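Local coordinates for protein A6 homolog (PDB 6BR8), which binds phospholipids in a pocket of its helical C-terminal domain and probably serves viral membrane assembly as immature virions become mature ones, at residues K51-S56 with P122-F127; K36-N41 with N111-F116. All coordinates share one frame; numbering follows the deposited sequence.

Contacts 1 and 2 join two successive pairs of helices, 31-40 then 42-54 on one side and 112-120 then 125-130 on the other. Contact 1 joins the end of helix 42-54 to the start of helix 125-130; contact 2 joins the preceding helices in the chain, 31-40 and 112-120. The two pairings alternate along the sequence. Their centres lie 19 Å apart and their nearest atoms about 7 Å apart, without touching. Leu38, Asn111, Tyr113 and Phe116 of contact 2 share a phospholipid pocket with Val52 and Leu53 of contact 1. Contact 2 grips a bound phosphatidylethanolamine directly, whereas the side chain of Leu53 stays about 5 Å from lipid.

Contact 1. Residues K51-S56 with P122-F127; sequences KVLADS and PNIILF
Leu53 and Leu126 meet where the last turn of helix 42-54 faces the first turn of helix 125-130, a small apolar helix-helix junction in the all-helical domain. The touching branch of Leu126 is CD1. It lies 4.2 Å from Leu53 CB, and it also comes to 4.0 Å from Leu53 O, so the methyl rests against the root of the side chain and its backbone carbonyl rather than against the far methyls. Leu126 reaches there with CG anti to its own carbonyl carbon (chi1 -71°), while its CD2 is carried farther from Leu53. A second, looser touch comes from the other end of Leu53, whose CD2 approaches Ile124 CG2 at 4.4 Å. Leu53 thus spans two positions on the partner: Ile124, at the N-cap, and Leu126 two residues on.

The second shell shows how such a modest apolar contact is set in place. Asn50, one turn before Leu53, accepts from Ile125 N through its amide oxygen and donates to Asn123 O through its amide nitrogen, clasping the backbone that leads into helix 125-130. Val91 of helix 88-98 touches both leucines and joins a third helix to the junction. Leu53 and its neighbour Val52 also belong to the lipid pockets, so the Leu53 side of this junction borders them. Beyond the helix end, Asp55 uses its two carboxylate oxygens separately: OD2 forms a salt bridge with Lys61 NZ, and OD1 accepts from Asn57 N in an Asx turn.

Contact 2. Residues K36-N41 with N111-F116; sequences KILMEN and NKYVSF. With 6OU ([(2~{R})-1-[2-azanylethoxy(oxidanyl)phosphoryl]oxy-3-hexadecanoyloxy-propan-2-yl] (~{Z})-octadec-9-enoate), chain G.
Leu38 comes nearest to Phe116 with its CB, not with a methyl: CB is 3.4 Å from the ring centroid and 3.2 Å from Phe116 CE1, a shortness doubtful in its exact value. This is a CH-pi contact over one face of the ring. Phe116 sends its ring across to helix 31-40 because CG stands anti to the backbone N (chi1 -174°). Two further neighbours address opposite edges of the same ring. On one, the selenium of Met39, a selenomethionine with a bent side chain, lies 3.9 Å from Phe116 CE1 in a Met-aromatic contact. On the other, Phe116 CD2 is 3.5 Å from C39 of the lipid, near the ring plane, just before the double bond of the oleoyl chain.

The branches of Leu38 go on to the cargo and to the next aromatic. CD2 packs against both Phe116 and the palmitoyl chain, while CD1 sits 3.8 Å from Tyr113 CD2, the two side chains crossing at about a right angle. Tyr113 lies alongside both tails: its CB rests on the oleoyl chain and its ring on the palmitoyl chain, with CE2 3.5 Å from C11. Asn111 works at the N-cap of helix 112-120. Its OD1 accepts from Val114 N at 3.0 Å in a nearly straight bond (162°), which probably helps to orient the amide, whose ND2 makes a weak, long bond of 3.4 Å to the lipid's ester oxygen O30. The two helices run almost parallel, their short axes 15° apart, and Ile45 of helix 42-54 packs on Leu38 and Phe116. Aromatic and branched side chains lining the tails, with an amide near the ester oxygen, make this the wall of a phospholipid-binding pocket.

Contact 1. Residues K51-S56 with P122-F127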
ATOM      1  N   LYS A  51      10.618  11.849   3.113  1.00 75.93           N
ATOM      2  CA  LYS A  51      11.442  11.725   1.911  1.00 75.94           C
ATOM      3  C   LYS A  51      10.602  11.224   0.741  1.00 69.08           C
ATOM      4  O   LYS A  51      10.769  11.676  -0.394  1.00 74.87           O
ATOM      5  CB  LYS A  51      12.618  10.770   2.177  1.00 67.74           C
ATOM      6  CG  LYS A  51      13.560  10.510   1.023  1.00 76.85           C
ATOM      7  CD  LYS A  51      14.437   9.282   1.333  1.00 86.16           C
ATOM      8  CE  LYS A  51      13.561   8.093   1.787  1.00 84.89           C
ATOM      9  NZ  LYS A  51      14.356   6.890   2.183  1.00 78.95           N
ATOM     10  N   VAL A  52       9.699  10.284   0.997  1.00 59.71           N
ATOM     11  CA  VAL A  52       8.797   9.836  -0.065  1.00 59.18           C
ATOM     12  C   VAL A  52       7.906  10.983  -0.541  1.00 69.37           C
ATOM     13  O   VAL A  52       7.778  11.227  -1.748  1.00 73.18           O
ATOM     14  CB  VAL A  52       7.972   8.641   0.418  1.00 56.72           C
ATOM     15  CG1 VAL A  52       6.859   8.368  -0.541  1.00 54.02           C
ATOM     16  CG2 VAL A  52       8.859   7.412   0.532  1.00 73.77           C
ATOM     17  N   LEU A  53       7.327  11.748   0.397  1.00 56.69           N
ATOM     18  CA  LEU A  53       6.306  12.725   0.035  1.00 65.99           C
ATOM     19  C   LEU A  53       6.876  13.908  -0.731  1.00 67.17           C
ATOM     20  O   LEU A  53       6.160  14.518  -1.536  1.00 63.69           O
ATOM     21  CB  LEU A  53       5.566  13.198   1.288  1.00 68.70           C
ATOM     22  CG  LEU A  53       4.264  12.417   1.532  1.00 72.90           C
ATOM     23  CD1 LEU A  53       4.504  10.928   1.546  1.00 72.27           C
ATOM     24  CD2 LEU A  53       3.581  12.858   2.823  1.00 63.02           C
ATOM     25  N   ALA A  54       8.148  14.233  -0.515  1.00 68.86           N
ATOM     26  CA  ALA A  54       8.799  15.330  -1.208  1.00 71.95           C
ATOM     27  C   ALA A  54       9.425  14.904  -2.538  1.00 75.64           C
ATOM     28  O   ALA A  54       9.885  15.770  -3.295  1.00 88.35           O
ATOM     29  CB  ALA A  54       9.861  15.957  -0.301  1.00 62.49           C
ATOM     30  N   ASP A  55       9.455  13.599  -2.831  1.00 75.00           N
ATOM     31  CA  ASP A  55       9.994  13.056  -4.081  1.00 73.15           C
ATOM     32  C   ASP A  55       8.856  12.837  -5.068  1.00 60.47           C
ATOM     33  O   ASP A  55       8.302  11.740  -5.189  1.00 54.53           O
ATOM     34  CB  ASP A  55      10.760  11.764  -3.834  1.00 70.26           C
ATOM     35  CG  ASP A  55      11.398  11.206  -5.107  1.00 75.54           C
ATOM     36  OD1 ASP A  55      11.266  11.847  -6.174  1.00 72.98           O
ATOM     37  OD2 ASP A  55      12.053  10.142  -5.036  1.00 84.61           O
ATOM     38  N   SER A  56       8.560  13.888  -5.826  1.00 60.71           N
ATOM     39  CA  SER A  56       7.517  13.877  -6.846  1.00 71.07           C
ATOM     40  C   SER A  56       7.637  12.729  -7.850  1.00 67.26           C
ATOM     41  O   SER A  56       6.704  12.504  -8.627  1.00 73.39           O
ATOM     42  CB  SER A  56       7.546  15.205  -7.610  1.00 64.89           C
ATOM     43  N   PRO A 122       3.242  15.425  13.847  1.00 77.35           N
ATOM     44  CA  PRO A 122       3.785  16.786  13.903  1.00 91.13           C
ATOM     45  C   PRO A 122       5.173  16.928  13.288  1.00 95.06           C
ATOM     46  O   PRO A 122       5.620  18.069  13.106  1.00 85.83           O
ATOM     47  CB  PRO A 122       3.801  17.098  15.409  1.00 93.10           C
ATOM     48  CG  PRO A 122       3.668  15.780  16.087  1.00 90.65           C
ATOM     49  CD  PRO A 122       2.803  14.982  15.179  1.00 82.18           C
ATOM     50  N   ASN A 123       5.863  15.834  12.955  1.00 88.64           N
ATOM     51  CA  ASN A 123       7.139  15.939  12.255  1.00 90.73           C
ATOM     52  C   ASN A 123       7.025  15.647  10.757  1.00 78.90           C
ATOM     53  O   ASN A 123       8.002  15.836  10.030  1.00 78.79           O
ATOM     54  CB  ASN A 123       8.187  15.000  12.884  1.00 94.04           C
ATOM     55  CG  ASN A 123       8.304  15.143  14.379  1.00 80.81           C
ATOM     56  OD1 ASN A 123       7.668  14.413  15.147  1.00 91.50           O
ATOM     57  ND2 ASN A 123       9.144  16.054  14.802  1.00 92.31           N
ATOM     58  N   ILE A 124       5.875  15.186  10.276  1.00 65.08           N
ATOM     59  CA  ILE A 124       5.656  15.019   8.842  1.00 67.07           C
ATOM     60  C   ILE A 124       5.327  16.385   8.258  1.00 67.61           C
ATOM     61  O   ILE A 124       4.216  16.894   8.441  1.00 69.37           O
ATOM     62  CB  ILE A 124       4.534  14.005   8.563  1.00 69.83           C
ATOM     63  CG1 ILE A 124       4.919  12.615   9.060  1.00 73.50           C
ATOM     64  CG2 ILE A 124       4.209  13.932   7.053  1.00 58.29           C
ATOM     65  CD1 ILE A 124       6.212  12.169   8.460  1.00 77.96           C
ATOM     66  N   ILE A 125       6.304  16.986   7.563  1.00 75.85           N
ATOM     67  CA  ILE A 125       6.213  18.402   7.188  1.00 75.73           C
ATOM     68  C   ILE A 125       4.943  18.675   6.384  1.00 83.28           C
ATOM     69  O   ILE A 125       4.187  19.609   6.676  1.00 88.17           O
ATOM     70  CB  ILE A 125       7.471  18.845   6.418  1.00 81.94           C
ATOM     71  CG1 ILE A 125       8.712  18.798   7.331  1.00 85.12           C
ATOM     72  CG2 ILE A 125       7.272  20.268   5.859  1.00 90.48           C
ATOM     73  N   LEU A 126       4.695  17.875   5.347  1.00 78.75           N
ATOM     74  CA  LEU A 126       3.541  18.123   4.489  1.00 64.68           C
ATOM     75  C   LEU A 126       2.232  17.792   5.181  1.00 70.69           C
ATOM     76  O   LEU A 126       1.176  18.246   4.732  1.00 74.11           O
ATOM     77  CB  LEU A 126       3.649  17.338   3.178  1.00 63.81           C
ATOM     78  CG  LEU A 126       4.704  17.814   2.179  1.00 73.61           C
ATOM     79  CD1 LEU A 126       4.481  17.252   0.786  1.00 85.07           C
ATOM     80  CD2 LEU A 126       4.738  19.332   2.129  1.00 61.87           C
ATOM     81  N   PHE A 127       2.260  17.032   6.273  1.00 72.10           N
ATOM     82  CA  PHE A 127       1.024  16.890   7.027  1.00 79.30           C
ATOM     83  C   PHE A 127       0.710  18.154   7.814  1.00 82.34           C
ATOM     84  O   PHE A 127      -0.461  18.513   7.974  1.00 78.20           O
ATOM     85  CB  PHE A 127       1.091  15.694   7.970  1.00 81.92           C
ATOM     86  CG  PHE A 127      -0.123  15.575   8.847  1.00 87.51           C
ATOM     87  CD1 PHE A 127      -1.230  14.858   8.423  1.00 85.04           C
ATOM     88  CD2 PHE A 127      -0.172  16.210  10.074  1.00 78.64           C
ATOM     89  CE1 PHE A 127      -2.351  14.758   9.212  1.00 79.14           C
ATOM     90  CE2 PHE A 127      -1.299  16.124  10.869  1.00 83.26           C
ATOM     91  CZ  PHE A 127      -2.392  15.397  10.440  1.00 83.69           C
TER

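Contact 2. Residues K36-N41 with N111-F116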
ATOM      1  N   LYS A  36       7.891  -0.236  21.500  1.00 79.75           N
ATOM      2  CA  LYS A  36       9.331  -0.044  21.572  1.00 89.57           C
ATOM      3  C   LYS A  36       9.964  -0.169  20.188  1.00 85.07           C
ATOM      4  O   LYS A  36      10.789   0.670  19.812  1.00 91.66           O
ATOM      5  CB  LYS A  36       9.920  -1.047  22.582  1.00 83.40           C
ATOM      6  N   ILE A  37       9.574  -1.186  19.416  1.00 89.97           N
ATOM      7  CA  ILE A  37      10.164  -1.418  18.097  1.00 88.18           C
ATOM      8  C   ILE A  37       9.906  -0.247  17.155  1.00 84.04           C
ATOM      9  O   ILE A  37      10.797   0.172  16.404  1.00 78.78           O
ATOM     10  CB  ILE A  37       9.632  -2.738  17.518  1.00 84.14           C
ATOM     11  CG1 ILE A  37      10.152  -3.901  18.363  1.00 96.23           C
ATOM     12  CG2 ILE A  37      10.057  -2.909  16.066  1.00 74.59           C
ATOM     13  CD1 ILE A  37       9.712  -5.276  17.902  1.00 93.21           C
ATOM     14  N   LEU A  38       8.703   0.316  17.190  1.00 74.38           N
ATOM     15  CA  LEU A  38       8.423   1.468  16.349  1.00 76.65           C
ATOM     16  C   LEU A  38       9.215   2.699  16.803  1.00 85.35           C
ATOM     17  O   LEU A  38       9.806   3.404  15.978  1.00 86.15           O
ATOM     18  CB  LEU A  38       6.914   1.717  16.316  1.00 77.21           C
ATOM     19  CG  LEU A  38       6.133   0.697  15.492  1.00 73.67           C
ATOM     20  CD1 LEU A  38       4.702   0.606  15.958  1.00 79.08           C
ATOM     21  CD2 LEU A  38       6.242   1.055  14.011  1.00 74.10           C
HETATM   22  N   MSE A  39       9.253   2.964  18.108  1.00 76.58           N
HETATM   23  CA  MSE A  39      10.029   4.101  18.636  1.00 85.09           C
HETATM   24  C   MSE A  39      11.532   3.998  18.398  1.00 90.41           C
HETATM   25  O   MSE A  39      12.200   5.006  18.182  1.00 86.74           O
HETATM   26  CB  MSE A  39       9.831   4.301  20.142  1.00 94.20           C
HETATM   27  CG  MSE A  39       8.442   4.656  20.616  1.00109.06           C
HETATM   28 SE   MSE A  39       7.925   6.479  20.108  1.00118.78          SE
HETATM   29  CE  MSE A  39       9.496   7.536  20.704  1.00102.66           C
ATOM     30  N   GLU A  40      12.090   2.790  18.455  1.00 88.50           N
ATOM     31  CA  GLU A  40      13.522   2.690  18.203  1.00 78.43           C
ATOM     32  C   GLU A  40      13.845   2.982  16.745  1.00 80.19           C
ATOM     33  O   GLU A  40      14.977   3.368  16.429  1.00 90.43           O
ATOM     34  N   ASN A  41      12.847   2.880  15.866  1.00 71.42           N
ATOM     35  CA  ASN A  41      12.960   3.276  14.466  1.00 81.79           C
ATOM     36  C   ASN A  41      12.285   4.618  14.194  1.00 81.11           C
ATOM     37  O   ASN A  41      11.951   4.923  13.048  1.00 75.31           O
ATOM     38  CB  ASN A  41      12.382   2.192  13.560  1.00 69.99           C
ATOM     39  CG  ASN A  41      13.099   0.881  13.723  1.00 78.47           C
ATOM     40  OD1 ASN A  41      14.040   0.583  12.994  1.00 83.61           O
ATOM     41  ND2 ASN A  41      12.662   0.084  14.688  1.00 73.13           N
ATOM     42  N   ASN A 111      -4.947   2.109  21.114  1.00 99.82           N
ATOM     43  CA  ASN A 111      -3.853   1.263  21.553  1.00 91.61           C
ATOM     44  C   ASN A 111      -2.556   2.049  21.388  1.00 90.07           C
ATOM     45  O   ASN A 111      -2.585   3.235  21.036  1.00 83.48           O
ATOM     46  CB  ASN A 111      -3.834  -0.017  20.726  1.00 88.73           C
ATOM     47  CG  ASN A 111      -3.953   0.263  19.249  1.00 91.37           C
ATOM     48  OD1 ASN A 111      -3.500   1.301  18.759  1.00 95.27           O
ATOM     49  ND2 ASN A 111      -4.596  -0.644  18.532  1.00 93.95           N
ATOM     50  N   LYS A 112      -1.412   1.397  21.597  1.00 96.48           N
ATOM     51  CA  LYS A 112      -0.141   2.105  21.525  1.00 95.70           C
ATOM     52  C   LYS A 112       0.320   2.361  20.100  1.00 84.54           C
ATOM     53  O   LYS A 112       1.203   3.199  19.897  1.00 93.96           O
ATOM     54  CB  LYS A 112       0.951   1.355  22.288  1.00 97.15           C
ATOM     55  CE  LYS A 112       1.792   3.153  25.373  1.00102.50           C
ATOM     56  NZ  LYS A 112       1.932   4.592  25.687  1.00108.60           N
ATOM     57  N   TYR A 113      -0.249   1.670  19.110  1.00 86.26           N
ATOM     58  CA  TYR A 113      -0.005   2.056  17.726  1.00 80.89           C
ATOM     59  C   TYR A 113      -0.628   3.408  17.422  1.00 73.17           C
ATOM     60  O   TYR A 113      -0.017   4.243  16.758  1.00 80.10           O
ATOM     61  CB  TYR A 113      -0.555   1.011  16.756  1.00 82.68           C
ATOM     62  CG  TYR A 113       0.052  -0.357  16.900  1.00 85.69           C
ATOM     63  CD1 TYR A 113      -0.511  -1.302  17.746  1.00 87.50           C
ATOM     64  CD2 TYR A 113       1.189  -0.705  16.184  1.00 90.74           C
ATOM     65  CE1 TYR A 113       0.045  -2.551  17.878  1.00 91.74           C
ATOM     66  CE2 TYR A 113       1.755  -1.953  16.309  1.00 90.87           C
ATOM     67  CZ  TYR A 113       1.180  -2.874  17.159  1.00 98.63           C
ATOM     68  OH  TYR A 113       1.737  -4.128  17.287  1.00110.72           O
ATOM     69  N   VAL A 114      -1.847   3.628  17.890  1.00 71.37           N
ATOM     70  CA  VAL A 114      -2.483   4.920  17.705  1.00 78.17           C
ATOM     71  C   VAL A 114      -1.683   6.002  18.415  1.00 93.58           C
ATOM     72  O   VAL A 114      -1.453   7.080  17.860  1.00 98.38           O
ATOM     73  CB  VAL A 114      -3.936   4.856  18.196  1.00 74.37           C
ATOM     74  CG1 VAL A 114      -4.490   6.248  18.434  1.00 71.74           C
ATOM     75  CG2 VAL A 114      -4.768   4.077  17.204  1.00 73.29           C
ATOM     76  N   SER A 115      -1.192   5.716  19.623  1.00 99.18           N
ATOM     77  CA  SER A 115      -0.367   6.708  20.308  1.00 94.70           C
ATOM     78  C   SER A 115       0.960   6.902  19.579  1.00 86.93           C
ATOM     79  O   SER A 115       1.481   8.014  19.511  1.00 82.38           O
ATOM     80  CB  SER A 115      -0.119   6.325  21.772  1.00 99.68           C
ATOM     81  N   PHE A 116       1.535   5.816  19.058  1.00 82.26           N
ATOM     82  CA  PHE A 116       2.669   5.941  18.134  1.00 88.69           C
ATOM     83  C   PHE A 116       2.300   6.853  16.971  1.00 94.20           C
ATOM     84  O   PHE A 116       2.984   7.843  16.728  1.00 80.54           O
ATOM     85  CB  PHE A 116       3.145   4.562  17.607  1.00 84.24           C
ATOM     86  CG  PHE A 116       4.383   4.618  16.788  1.00 82.39           C
ATOM     87  CD1 PHE A 116       5.560   4.837  17.431  1.00 96.43           C
ATOM     88  CD2 PHE A 116       4.346   4.691  15.392  1.00 79.08           C
ATOM     89  CE1 PHE A 116       6.757   4.927  16.703  1.00100.01           C
ATOM     90  CE2 PHE A 116       5.549   4.745  14.671  1.00 86.44           C
ATOM     91  CZ  PHE A 116       6.740   4.870  15.341  1.00 92.50           C
TER
HETATM   92  C01 6OU G 405       7.484   4.506   5.528  1.00 96.49           C
HETATM   93  C02 6OU G 405       6.729   3.661   6.551  1.00 98.79           C
HETATM   94  C03 6OU G 405       7.657   2.979   7.552  1.00100.77           C
HETATM   95  C04 6OU G 405       6.889   2.288   8.676  1.00 97.26           C
HETATM   96  C05 6OU G 405       7.020   0.769   8.610  1.00 98.41           C
HETATM   97  C06 6OU G 405       6.613   0.084   9.911  1.00 97.41           C
HETATM   98  C07 6OU G 405       5.202  -0.493   9.847  1.00 98.99           C
HETATM   99  C08 6OU G 405       4.744  -1.045  11.191  1.00 99.73           C
HETATM  100  C09 6OU G 405       3.412  -1.785  11.124  1.00102.78           C
HETATM  101  C10 6OU G 405       2.542  -1.418  12.325  1.00109.52           C
HETATM  102  C11 6OU G 405       1.659  -2.554  12.838  1.00110.79           C
HETATM  103  C12 6OU G 405       2.072  -3.957  12.396  1.00114.95           C
HETATM  104  C13 6OU G 405       1.191  -5.034  13.033  1.00112.77           C
HETATM  105  C14 6OU G 405       0.481  -4.522  14.288  1.00110.44           C
HETATM  106  C15 6OU G 405      -1.010  -4.854  14.326  1.00118.00           C
HETATM  107  C16 6OU G 405      -1.893  -3.884  13.533  1.00118.97           C
HETATM  108  O17 6OU G 405      -1.427  -2.974  12.928  1.00111.28           O
HETATM  109  O18 6OU G 405      -3.277  -4.077  13.510  1.00119.93           O
HETATM  110  C19 6OU G 405      -4.000  -2.883  13.523  1.00113.72           C
HETATM  111  C20 6OU G 405      -4.197  -2.507  14.990  1.00110.89           C
HETATM  112  C21 6OU G 405      -5.657  -2.741  15.373  1.00114.79           C
HETATM  113  O22 6OU G 405      -5.876  -4.105  15.164  1.00127.05           O
HETATM  114  P23 6OU G 405      -6.296  -5.050  16.449  1.00141.18           P
HETATM  115  O24 6OU G 405      -7.189  -6.173  15.963  1.00142.52           O
HETATM  116  O25 6OU G 405      -7.042  -4.193  17.451  1.00144.27           O
HETATM  117  O26 6OU G 405      -4.971  -5.706  17.191  1.00142.46           O
HETATM  118  C27 6OU G 405      -3.715  -5.737  16.566  1.00133.35           C
HETATM  119  C28 6OU G 405      -2.854  -6.771  17.292  1.00120.36           C
HETATM  120  N29 6OU G 405      -1.536  -6.863  16.696  1.00110.88           N
HETATM  121  O30 6OU G 405      -3.766  -1.196  15.280  1.00111.71           O
HETATM  122  C31 6OU G 405      -4.182  -0.124  14.471  1.00110.37           C
HETATM  123  O32 6OU G 405      -5.241   0.372  14.646  1.00114.99           O
HETATM  124  C33 6OU G 405      -3.265   0.450  13.388  1.00110.77           C
HETATM  125  C34 6OU G 405      -2.689   1.807  13.787  1.00111.08           C
HETATM  126  C35 6OU G 405      -1.553   2.268  12.879  1.00104.60           C
HETATM  127  C36 6OU G 405      -0.449   2.958  13.671  1.00103.91           C
HETATM  128  C37 6OU G 405       0.523   3.712  12.772  1.00104.38           C
HETATM  129  C38 6OU G 405       1.891   3.041  12.689  1.00100.55           C
HETATM  130  C39 6OU G 405       2.946   4.041  12.223  1.00104.69           C
HETATM  131  C40 6OU G 405       3.119   4.072  10.704  1.00107.33           C
HETATM  132  C41 6OU G 405       2.989   5.286  10.209  1.00104.48           C